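Local coordinates for protein oligogalacturonate-specific porin KdgM (Dickeya dadantii, PDB 4PR7) that forms a monomeric outer-membrane channel specific for oligogalacturonides, the pectin fragments it passes across the outer membrane, and is required for full virulence, at residues S24-N29 with V63-Y68; L33-K38 with N58-V63; I76-S81 with P93-R98; N185-V190 with G211-F216. One frame throughout, in Å; residues are numbered along the deposited sequence.

Contact 1. Residues S24-N29 with V63-Y68; sequences SHRFAN and VASYVY. With OCT (N-octane), chain E.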
# COMPACT_ATOMS: atom_id res chain seq x y z
N SER A 24 -8.16 8.61 0.82
CA SER A 24 -8.93 7.43 1.21
C SER A 24 -9.72 7.60 2.48
O SER A 24 -9.47 8.48 3.30
CB SER A 24 -8.04 6.19 1.36
OG SER A 24 -6.73 6.50 1.66
N HIS A 25 -10.67 6.69 2.64
CA HIS A 25 -11.48 6.65 3.82
C HIS A 25 -11.97 5.23 4.09
O HIS A 25 -12.36 4.52 3.15
CB HIS A 25 -12.65 7.60 3.67
CG HIS A 25 -13.48 7.68 4.91
ND1 HIS A 25 -13.04 8.31 6.05
CD2 HIS A 25 -14.70 7.17 5.21
CE1 HIS A 25 -13.96 8.21 6.99
NE2 HIS A 25 -14.97 7.53 6.51
N ARG A 26 -11.96 4.85 5.37
CA ARG A 26 -12.54 3.60 5.85
C ARG A 26 -13.71 3.94 6.77
O ARG A 26 -13.55 4.61 7.79
CB ARG A 26 -11.49 2.77 6.59
CG ARG A 26 -11.96 1.38 7.02
CD ARG A 26 -11.14 0.28 6.35
NE ARG A 26 -11.84 -0.26 5.22
CZ ARG A 26 -11.29 -0.75 4.12
NH1 ARG A 26 -9.98 -0.79 3.94
NH2 ARG A 26 -12.09 -1.23 3.17
N PHE A 27 -14.89 3.48 6.40
CA PHE A 27 -16.09 3.78 7.17
C PHE A 27 -16.12 2.83 8.35
O PHE A 27 -15.45 1.80 8.32
CB PHE A 27 -17.34 3.59 6.31
CG PHE A 27 -17.49 4.64 5.24
CD1 PHE A 27 -18.08 5.86 5.53
CD2 PHE A 27 -17.00 4.42 3.96
CE1 PHE A 27 -18.19 6.84 4.55
CE2 PHE A 27 -17.11 5.38 2.97
CZ PHE A 27 -17.70 6.60 3.27
N ALA A 28 -16.88 3.18 9.38
CA ALA A 28 -17.01 2.33 10.57
C ALA A 28 -17.63 0.98 10.26
O ALA A 28 -17.39 0.00 10.97
CB ALA A 28 -17.82 3.04 11.65
N ASN A 29 -18.45 0.92 9.20
CA ASN A 29 -19.06 -0.35 8.77
C ASN A 29 -18.10 -1.29 8.06
O ASN A 29 -18.47 -2.41 7.69
CB ASN A 29 -20.28 -0.09 7.87
CG ASN A 29 -19.95 0.75 6.65
OD1 ASN A 29 -18.91 0.58 6.01
ND2 ASN A 29 -20.83 1.67 6.34
N VAL A 63 -9.95 2.33 -5.67
CA VAL A 63 -10.06 1.06 -4.93
C VAL A 63 -11.32 1.04 -4.06
O VAL A 63 -11.59 2.01 -3.36
CB VAL A 63 -8.84 0.83 -4.02
CG1 VAL A 63 -8.88 -0.55 -3.40
CG2 VAL A 63 -7.55 0.98 -4.84
N ALA A 64 -12.11 -0.03 -4.15
CA ALA A 64 -13.17 -0.26 -3.16
C ALA A 64 -12.93 -1.59 -2.46
O ALA A 64 -12.49 -2.56 -3.08
CB ALA A 64 -14.56 -0.22 -3.81
N SER A 65 -13.22 -1.62 -1.16
CA SER A 65 -13.05 -2.83 -0.36
C SER A 65 -13.96 -2.87 0.89
O SER A 65 -14.64 -1.90 1.20
CB SER A 65 -11.59 -3.00 0.05
OG SER A 65 -11.08 -1.86 0.74
N TYR A 66 -13.99 -4.02 1.54
CA TYR A 66 -14.70 -4.25 2.80
C TYR A 66 -13.76 -5.04 3.71
O TYR A 66 -13.30 -6.12 3.31
CB TYR A 66 -15.98 -5.09 2.57
CG TYR A 66 -17.30 -4.42 2.91
CD1 TYR A 66 -18.16 -3.97 1.90
CD2 TYR A 66 -17.71 -4.26 4.24
CE1 TYR A 66 -19.39 -3.37 2.20
CE2 TYR A 66 -18.93 -3.65 4.56
CZ TYR A 66 -19.77 -3.20 3.53
OH TYR A 66 -20.98 -2.60 3.82
N VAL A 67 -13.49 -4.53 4.91
CA VAL A 67 -12.81 -5.29 5.93
C VAL A 67 -13.89 -5.97 6.76
O VAL A 67 -14.70 -5.30 7.39
CB VAL A 67 -11.94 -4.41 6.86
CG1 VAL A 67 -11.22 -5.26 7.91
CG2 VAL A 67 -10.91 -3.65 6.07
N TYR A 68 -13.93 -7.30 6.71
CA TYR A 68 -14.79 -8.07 7.60
C TYR A 68 -13.94 -8.58 8.76
O TYR A 68 -12.96 -9.29 8.54
CB TYR A 68 -15.41 -9.26 6.87
CG TYR A 68 -16.37 -10.03 7.73
CD1 TYR A 68 -17.73 -9.69 7.77
CD2 TYR A 68 -15.92 -11.07 8.53
CE1 TYR A 68 -18.61 -10.40 8.58
CE2 TYR A 68 -16.80 -11.78 9.34
CZ TYR A 68 -18.14 -11.44 9.36
OH TYR A 68 -18.99 -12.14 10.18
C1 OCT E . -16.43 5.68 -9.62
C2 OCT E . -15.28 4.86 -9.09
C3 OCT E . -15.71 3.69 -8.19
C4 OCT E . -15.69 2.36 -8.93
C5 OCT E . -15.41 1.19 -8.00
C6 OCT E . -16.49 1.07 -6.93
C7 OCT E . -16.96 -0.37 -6.78
C8 OCT E . -17.83 -0.55 -5.54

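Contact 2. Residues L33-K38 with N58-V63; sequences LSSEVK and NGTEVV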
# COMPACT_ATOMS: atom_id res chain seq x y z
N LEU A 33 -12.85 3.16 0.50
CA LEU A 33 -12.76 3.66 -0.85
C LEU A 33 -11.53 4.52 -0.93
O LEU A 33 -11.27 5.28 -0.00
CB LEU A 33 -13.95 4.55 -1.14
CG LEU A 33 -14.89 4.24 -2.29
CD1 LEU A 33 -15.81 5.46 -2.42
CD2 LEU A 33 -14.19 3.93 -3.61
N SER A 34 -10.81 4.47 -2.04
CA SER A 34 -9.71 5.41 -2.23
C SER A 34 -9.56 5.75 -3.70
O SER A 34 -10.01 5.01 -4.59
CB SER A 34 -8.40 4.81 -1.69
OG SER A 34 -7.99 3.74 -2.50
N SER A 35 -8.96 6.90 -3.94
CA SER A 35 -8.66 7.38 -5.27
C SER A 35 -7.22 7.91 -5.24
O SER A 35 -6.83 8.63 -4.31
CB SER A 35 -9.61 8.50 -5.63
OG SER A 35 -9.38 8.87 -6.98
N GLU A 36 -6.44 7.56 -6.26
CA GLU A 36 -5.02 7.92 -6.30
C GLU A 36 -4.66 8.51 -7.65
O GLU A 36 -4.87 7.88 -8.67
CB GLU A 36 -4.13 6.70 -6.05
CG GLU A 36 -2.64 7.05 -5.96
CD GLU A 36 -1.77 5.88 -5.52
OE1 GLU A 36 -2.25 4.72 -5.61
OE2 GLU A 36 -0.61 6.11 -5.09
N VAL A 37 -4.08 9.70 -7.62
CA VAL A 37 -3.51 10.30 -8.81
C VAL A 37 -2.01 10.07 -8.76
O VAL A 37 -1.40 10.19 -7.69
CB VAL A 37 -3.82 11.80 -8.89
CG1 VAL A 37 -3.15 12.43 -10.10
CG2 VAL A 37 -5.33 12.00 -8.96
N LYS A 38 -1.42 9.73 -9.90
CA LYS A 38 -0.01 9.34 -9.97
C LYS A 38 0.60 10.01 -11.16
O LYS A 38 -0.03 10.14 -12.19
CB LYS A 38 0.13 7.83 -10.18
CG LYS A 38 -0.57 6.96 -9.17
CD LYS A 38 -0.59 5.50 -9.65
CE LYS A 38 -1.21 4.60 -8.60
NZ LYS A 38 -1.12 3.15 -8.91
N ASN A 58 1.14 9.52 -16.42
CA ASN A 58 0.15 9.76 -15.38
C ASN A 58 -0.87 8.63 -15.31
O ASN A 58 -1.01 7.84 -16.24
CB ASN A 58 -0.57 11.08 -15.61
CG ASN A 58 -1.56 11.00 -16.75
OD1 ASN A 58 -2.77 10.82 -16.54
ND2 ASN A 58 -1.06 11.09 -17.98
N GLY A 59 -1.59 8.57 -14.21
CA GLY A 59 -2.62 7.57 -14.05
C GLY A 59 -3.49 7.83 -12.85
O GLY A 59 -3.13 8.64 -11.98
N THR A 60 -4.62 7.14 -12.81
CA THR A 60 -5.58 7.29 -11.74
C THR A 60 -6.06 5.91 -11.34
O THR A 60 -6.55 5.16 -12.18
CB THR A 60 -6.78 8.14 -12.17
OG1 THR A 60 -6.37 9.50 -12.30
CG2 THR A 60 -7.90 8.09 -11.13
N GLU A 61 -5.92 5.57 -10.06
CA GLU A 61 -6.43 4.31 -9.56
C GLU A 61 -7.51 4.58 -8.54
O GLU A 61 -7.37 5.50 -7.73
CB GLU A 61 -5.33 3.48 -8.92
CG GLU A 61 -5.80 2.09 -8.51
CD GLU A 61 -4.67 1.19 -8.06
OE1 GLU A 61 -3.89 1.61 -7.19
OE2 GLU A 61 -4.58 0.05 -8.57
N VAL A 62 -8.57 3.78 -8.58
CA VAL A 62 -9.63 3.78 -7.59
C VAL A 62 -9.76 2.39 -6.99
O VAL A 62 -9.72 1.39 -7.71
CB VAL A 62 -10.99 4.18 -8.20
CG1 VAL A 62 -12.06 4.24 -7.11
CG2 VAL A 62 -10.89 5.53 -8.88
N VAL A 63 -9.95 2.33 -5.67
CA VAL A 63 -10.06 1.06 -4.93
C VAL A 63 -11.32 1.04 -4.06
O VAL A 63 -11.59 2.01 -3.36
CB VAL A 63 -8.84 0.83 -4.02
CG1 VAL A 63 -8.88 -0.55 -3.40
CG2 VAL A 63 -7.55 0.98 -4.84
O HOH W 1 -6.64 4.33 -4.84
O HOH W 2 -4.38 3.28 -5.12

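Contact 3. Residues I76-S81 with P93-R98; sequences IEPGFS and PYLRGR. With OCT (N-octane), chain F.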
# COMPACT_ATOMS: atom_id res chain seq x y z
N ILE A 76 -10.75 -10.34 7.17
CA ILE A 76 -10.49 -10.49 5.74
C ILE A 76 -11.01 -9.31 4.92
O ILE A 76 -12.06 -8.73 5.23
CB ILE A 76 -11.06 -11.79 5.13
CG1 ILE A 76 -12.55 -11.90 5.38
CG2 ILE A 76 -10.30 -12.97 5.69
CD1 ILE A 76 -13.24 -12.74 4.33
N GLU A 77 -10.25 -8.97 3.89
CA GLU A 77 -10.54 -7.80 3.10
C GLU A 77 -10.51 -8.10 1.62
O GLU A 77 -9.43 -8.07 1.03
CB GLU A 77 -9.54 -6.71 3.41
CG GLU A 77 -9.81 -5.41 2.71
CD GLU A 77 -8.66 -4.45 2.84
OE1 GLU A 77 -8.59 -3.50 2.02
OE2 GLU A 77 -7.81 -4.69 3.73
N PRO A 78 -11.67 -8.39 1.03
CA PRO A 78 -11.78 -8.41 -0.42
C PRO A 78 -11.74 -7.00 -1.03
O PRO A 78 -12.33 -6.06 -0.49
CB PRO A 78 -13.14 -9.07 -0.67
CG PRO A 78 -13.89 -8.87 0.61
CD PRO A 78 -12.86 -8.98 1.67
N GLY A 79 -11.02 -6.84 -2.13
CA GLY A 79 -10.90 -5.54 -2.75
C GLY A 79 -11.01 -5.60 -4.26
O GLY A 79 -10.77 -6.63 -4.85
N PHE A 80 -11.38 -4.47 -4.83
CA PHE A 80 -11.57 -4.30 -6.25
C PHE A 80 -10.84 -3.02 -6.66
O PHE A 80 -11.02 -1.97 -6.03
CB PHE A 80 -13.08 -4.16 -6.51
CG PHE A 80 -13.39 -3.78 -7.92
CD1 PHE A 80 -13.53 -4.75 -8.89
CD2 PHE A 80 -13.54 -2.44 -8.28
CE1 PHE A 80 -13.82 -4.40 -10.19
CE2 PHE A 80 -13.81 -2.08 -9.58
CZ PHE A 80 -13.94 -3.07 -10.54
N SER A 81 -9.99 -3.07 -7.69
CA SER A 81 -9.37 -1.84 -8.19
C SER A 81 -9.25 -1.79 -9.71
O SER A 81 -9.03 -2.80 -10.37
CB SER A 81 -7.99 -1.64 -7.55
OG SER A 81 -6.96 -2.19 -8.36
N PRO A 93 -8.07 -6.94 -8.60
CA PRO A 93 -8.80 -7.30 -7.39
C PRO A 93 -7.88 -7.96 -6.37
O PRO A 93 -6.80 -8.42 -6.73
CB PRO A 93 -9.86 -8.28 -7.90
CG PRO A 93 -9.23 -8.94 -9.07
CD PRO A 93 -8.31 -7.91 -9.69
N TYR A 94 -8.27 -8.00 -5.10
CA TYR A 94 -7.41 -8.63 -4.09
C TYR A 94 -8.15 -9.23 -2.90
O TYR A 94 -9.34 -9.03 -2.71
CB TYR A 94 -6.35 -7.64 -3.60
CG TYR A 94 -6.88 -6.48 -2.83
CD1 TYR A 94 -7.14 -5.25 -3.45
CD2 TYR A 94 -7.09 -6.58 -1.47
CE1 TYR A 94 -7.59 -4.16 -2.72
CE2 TYR A 94 -7.55 -5.51 -0.73
CZ TYR A 94 -7.79 -4.30 -1.34
OH TYR A 94 -8.24 -3.25 -0.57
N LEU A 95 -7.41 -9.97 -2.10
CA LEU A 95 -7.93 -10.52 -0.87
C LEU A 95 -6.81 -10.48 0.14
O LEU A 95 -5.81 -11.15 -0.04
CB LEU A 95 -8.39 -11.96 -1.06
CG LEU A 95 -9.12 -12.57 0.14
CD1 LEU A 95 -10.44 -11.90 0.44
CD2 LEU A 95 -9.34 -14.06 -0.09
N ARG A 96 -6.99 -9.67 1.18
CA ARG A 96 -6.00 -9.53 2.23
C ARG A 96 -6.52 -10.13 3.53
O ARG A 96 -7.56 -9.72 4.05
CB ARG A 96 -5.63 -8.04 2.46
CG ARG A 96 -4.63 -7.82 3.58
CD ARG A 96 -3.70 -6.65 3.30
NE ARG A 96 -4.50 -5.50 2.93
CZ ARG A 96 -4.07 -4.44 2.26
NH1 ARG A 96 -4.93 -3.48 1.98
NH2 ARG A 96 -2.80 -4.33 1.89
N GLY A 97 -5.79 -11.08 4.07
CA GLY A 97 -6.06 -11.58 5.41
C GLY A 97 -5.14 -10.85 6.37
O GLY A 97 -4.03 -10.48 5.99
N ARG A 98 -5.61 -10.63 7.59
CA ARG A 98 -4.79 -9.95 8.60
C ARG A 98 -4.97 -10.62 9.95
O ARG A 98 -6.08 -11.00 10.31
CB ARG A 98 -5.15 -8.48 8.68
CG ARG A 98 -4.71 -7.79 9.96
CD ARG A 98 -4.85 -6.28 9.87
NE ARG A 98 -4.65 -5.67 11.18
CZ ARG A 98 -4.16 -4.45 11.40
NH1 ARG A 98 -3.78 -3.66 10.38
NH2 ARG A 98 -4.02 -4.01 12.65
C1 OCT F . -13.68 -8.35 -7.86
C2 OCT F . -13.98 -8.44 -6.38
C3 OCT F . -12.75 -8.90 -5.60
C4 OCT F . -12.46 -10.40 -5.72
C5 OCT F . -11.40 -10.83 -4.71
C6 OCT F . -10.99 -12.29 -4.87
C7 OCT F . -9.92 -12.49 -5.95
C8 OCT F . -8.60 -11.86 -5.54

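Contact 4. Residues N185-V190 with G211-F216; sequences NWKPYV and GVQYSF. With OCT (N-octane), chain C.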
# COMPACT_ATOMS: atom_id res chain seq x y z
N ASN A 185 -2.88 14.66 13.28
CA ASN A 185 -3.13 14.86 11.84
C ASN A 185 -2.03 14.41 10.88
O ASN A 185 -2.32 14.10 9.73
CB ASN A 185 -3.36 16.34 11.56
CG ASN A 185 -4.59 16.86 12.26
OD1 ASN A 185 -4.51 17.79 13.02
ND2 ASN A 185 -5.71 16.23 12.02
N TRP A 186 -0.78 14.40 11.34
CA TRP A 186 0.37 14.25 10.45
C TRP A 186 1.19 13.04 10.78
O TRP A 186 1.57 12.84 11.94
CB TRP A 186 1.28 15.47 10.50
CG TRP A 186 0.67 16.75 10.06
CD1 TRP A 186 0.22 17.75 10.87
CD2 TRP A 186 0.48 17.20 8.72
NE1 TRP A 186 -0.26 18.78 10.12
CE2 TRP A 186 -0.10 18.48 8.79
CE3 TRP A 186 0.73 16.64 7.46
CZ2 TRP A 186 -0.43 19.22 7.65
CZ3 TRP A 186 0.41 17.37 6.33
CH2 TRP A 186 -0.15 18.65 6.44
N LYS A 187 1.45 12.23 9.75
CA LYS A 187 2.30 11.06 9.86
C LYS A 187 3.30 10.98 8.70
O LYS A 187 3.02 10.36 7.66
CB LYS A 187 1.44 9.79 9.88
CG LYS A 187 2.24 8.51 10.04
CD LYS A 187 1.45 7.32 9.56
CE LYS A 187 0.32 7.00 10.51
NZ LYS A 187 0.82 6.37 11.77
N PRO A 188 4.50 11.58 8.89
CA PRO A 188 5.56 11.41 7.90
C PRO A 188 6.14 10.01 7.90
O PRO A 188 6.08 9.30 8.89
CB PRO A 188 6.61 12.43 8.36
CG PRO A 188 6.41 12.50 9.85
CD PRO A 188 4.91 12.52 9.94
N TYR A 189 6.70 9.60 6.77
CA TYR A 189 7.28 8.27 6.71
C TYR A 189 8.33 8.15 5.64
O TYR A 189 8.39 8.93 4.70
CB TYR A 189 6.20 7.23 6.51
CG TYR A 189 5.45 7.35 5.20
CD1 TYR A 189 4.26 8.06 5.13
CD2 TYR A 189 5.93 6.76 4.04
CE1 TYR A 189 3.56 8.17 3.94
CE2 TYR A 189 5.23 6.87 2.83
CZ TYR A 189 4.05 7.57 2.80
OH TYR A 189 3.33 7.68 1.63
N VAL A 190 9.12 7.10 5.78
CA VAL A 190 10.17 6.82 4.84
C VAL A 190 10.17 5.31 4.61
O VAL A 190 9.80 4.54 5.50
CB VAL A 190 11.53 7.36 5.37
CG1 VAL A 190 11.93 6.65 6.64
CG2 VAL A 190 12.62 7.24 4.31
N GLY A 211 7.16 10.22 2.23
CA GLY A 211 5.82 10.75 2.09
C GLY A 211 5.31 11.28 3.40
O GLY A 211 5.99 11.23 4.43
N VAL A 212 4.10 11.78 3.36
CA VAL A 212 3.39 12.13 4.56
C VAL A 212 1.90 11.87 4.38
O VAL A 212 1.34 12.13 3.31
CB VAL A 212 3.65 13.60 4.94
CG1 VAL A 212 3.16 14.56 3.84
CG2 VAL A 212 3.00 13.88 6.28
N GLN A 213 1.28 11.37 5.46
CA GLN A 213 -0.16 11.18 5.51
C GLN A 213 -0.81 12.25 6.39
O GLN A 213 -0.43 12.42 7.57
CB GLN A 213 -0.46 9.81 6.10
CG GLN A 213 -1.92 9.44 6.22
CD GLN A 213 -2.09 8.20 7.06
OE1 GLN A 213 -1.92 8.23 8.30
NE2 GLN A 213 -2.39 7.08 6.41
N TYR A 214 -1.78 12.97 5.81
CA TYR A 214 -2.63 13.89 6.58
C TYR A 214 -3.99 13.25 6.92
O TYR A 214 -4.71 12.85 6.02
CB TYR A 214 -2.87 15.19 5.80
CG TYR A 214 -3.76 16.13 6.57
CD1 TYR A 214 -5.13 16.19 6.31
CD2 TYR A 214 -3.24 16.92 7.58
CE1 TYR A 214 -5.95 17.04 7.02
CE2 TYR A 214 -4.05 17.79 8.30
CZ TYR A 214 -5.40 17.84 8.01
OH TYR A 214 -6.22 18.68 8.72
N SER A 215 -4.32 13.18 8.20
CA SER A 215 -5.63 12.66 8.65
C SER A 215 -6.55 13.77 9.12
O SER A 215 -6.16 14.65 9.90
CB SER A 215 -5.46 11.65 9.80
OG SER A 215 -4.81 10.49 9.32
N PHE A 216 -7.79 13.73 8.64
CA PHE A 216 -8.78 14.75 9.00
C PHE A 216 -9.41 14.47 10.34
O PHE A 216 -9.69 13.31 10.67
CB PHE A 216 -9.89 14.82 7.97
CG PHE A 216 -9.54 15.62 6.77
CD1 PHE A 216 -9.82 16.97 6.72
CD2 PHE A 216 -8.91 15.02 5.69
CE1 PHE A 216 -9.50 17.70 5.61
CE2 PHE A 216 -8.59 15.75 4.57
CZ PHE A 216 -8.88 17.10 4.53
C1 OCT C . 1.78 18.34 1.49
C2 OCT C . 0.89 17.47 2.36
C3 OCT C . -0.33 16.97 1.59
C4 OCT C . -1.53 16.72 2.50
C5 OCT C . -2.13 18.02 3.07
C6 OCT C . -3.66 18.08 3.02
C7 OCT C . -4.16 19.53 2.93
C8 OCT C . -5.53 19.72 3.57
O HOH W 3 -2.22 11.04 9.68

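Contact 1. Residues S24-N29 with V63-Y68
One face of the Arg26 guanidinium is covered by Val67, whose CG2 methyl stands over the centre of the flat group, 3.5 Å from Arg26 CZ. At the edge, close to the plane, Arg26 NH2 gives a short hydrogen bond of 2.7 Å to Ser65 OG, nearly straight at 166°. The ring of Tyr66 is met at its edge by a backbone oxygen, with Asn29 O 3.4 Å from Tyr66 CE2.

Arginine suits this place because its long chain, bent at chi2 and chi3, can cross over to a strand that is not its neighbour: strand 31-41 runs between the two. A further bond from Arg26 NE to the carbonyl of Gly30 holds the guanidinium in its orientation, and Val67 packs on the group so held. Glu77 adds a weak hydrogen bond to Ser65 OG and a long, weak ion pair with Arg26. Asn29 uses its OD1 at home, on Phe31 N. Small Ala64 points the other way, with its CB 3.7 Å from C8 of a bound octane. A polar bridge on the inner wall, with an alkane against the outer one, is characteristic of a transmembrane beta barrel, here near one rim.

Contact 2. Residues L33-K38 with N58-V63
Strands 33-38 and 58-63 run antiparallel, and three hydrogen-bonded pairs, Ser34 with Val63, Glu36 with Glu61 and Lys38 with Gly59, join them by six backbone bonds. Glu36 N to Glu61 O is the shortest of these at 2.7 Å. In the non-hydrogen-bonded pairs between them, CA-H groups approach the same carbonyls, as from Thr60 CA to Glu36 O at 3.2 Å.

Charge gathers on the face that carries Glu36, Lys38 and Glu61. The OE1 atoms of the two glutamates lie 3.9 Å apart, a repulsion probably eased by a water that donates to both, 2.6 Å from Glu36 OE1 and 2.7 Å from Glu61 OE1. Lys38 NZ adds a long salt bridge of 3.6 Å to Glu61 OE1. The extended lysine rises from the sheet and leans back past Gly59, which has no side chain in its way, to cross Glu61 at a slant. Such charge on the inner wall and mostly apolar groups outside mark the beta barrel of an outer-membrane porin. The network spreads to Arg20 for Glu36, Glu83 for Lys38 and Arg92 for Glu61.

On the face of Val37 and Val62 the contact is chiefly apolar: Leu33 CD2 rests 4.1 Å from Val62 CG1 and octane touches Val62. On the inner face small Ser34 fits against Val63, its OG hydrogen-bonded to a second water that donates to Glu61 O.

Contact 3. Residues I76-S81 with P93-R98
Glu77 reaches two partners of segment 93-98 with its carboxylate, one for each oxygen. Tyr94 OH donates to Glu77 OE1 at 2.6 Å, arriving from about 40° above the carboxylate plane. On Glu77 OE2 the partner is Arg96 NE, in a salt bridge whose hydrogen bond is weak at 3.5 Å. Glu77 has its CG anti to the backbone N (chi1 -176°) and is extended beyond, so it runs alongside Arg96 and brings its acid level with the guanidinium. Ser65 and Arg26 also meet OE1, though weakly, surroundings that would probably favour the charged form of the acid.

The backbone is satisfied by reciprocal bonds in the pairs Glu77 with Arg96 and Gly79 with Tyr94; Gly79 N to Tyr94 O, for instance, is 2.8 Å. Pro78, which has no N-H to give, occupies a non-hydrogen-bonded position opposite Leu95, and its CD meets Leu95 CD1 at 4.0 Å on the outer face. Beyond them Ser81 OG is held by Arg92 O, Arg112 and Glu61.

Tyr94 turns its ring back over the neighbouring strand, chi1 67° placing CG between the backbone N and the carbonyl carbon. Gly79 CA then lies under one ring face, 3.6 Å from the centroid, the glycine leaving room for the ring. Outside, an octane carbon meets the edge of Phe80. A tyrosine laid over a cross-strand glycine is the aromatic rescue of glycine, here within a hairpin of the transmembrane barrel.

Contact 4. Residues N185-V190 with G211-F216
Asn185 O is approached by several groups at once: Ser215 N hydrogen-bonds to it at 2.7 Å, Tyr214 CA brings a C-H to 3.2 Å, and a water that also meets Ser215 OG lies close by. The side chain of Asn185 returns the grip, its ND2 donating to Ser215 O at 2.7 Å nearly along the C=O axis. Asparagine thus closes the end of the strand pair where regular pairing stops.

On the outer face, the edge of Tyr214 points at the face of Trp186 in a T-shaped pair, the ring centroids 4.8 Å apart and the planes at 64°. Val212 CG2 touches the rim of the same indole at Trp186 CE3 (3.8 Å), and octane lies against Trp186, Tyr214 and Val212.

The inner face is polar. Lys187 and Gln213 run side by side, with Lys187 CE 3.4 Å from Gln213 OE1. Gly211 lies beneath the ring of Tyr189, its CA 3.9 Å from the centroid, the ring taking the space on the side where a CB would stand; the hydroxyl of Tyr189 goes on to Asp4, on the strand where the barrel closes.

Tyr214 CE1 also stands over the ring of Phe216, the last residue before the engineered His tag. A last strand followed at once by a terminal phenylalanine, with an aromatic two residues before it, is consistent with the C-terminal beta-signal of outer-membrane barrels.

How the contacts relate
All four contacts belong to one closed antiparallel barrel. Contacts 2, 3 and 4 each join neighbouring strands through backbone bonds, whereas contact 1 spans the strand between its segments with side chains. Contacts 1 and 4 lie at the surface; 2 and 3 are partly buried. Contacts 1 and 2 share strand 57-69 and Val63, and contact 3 adjoins both through strand 74-85, so polar groups of all three meet on the inner wall: Glu77 links contacts 1 and 3 weakly, and Ser81 hydrogen-bonds Glu61. Contact 4 stands across the barrel from contact 3, centres about 24 Å apart, and relies more on outward aromatic rings than on charge. Both repeat the tyrosine-over-glycine pairing.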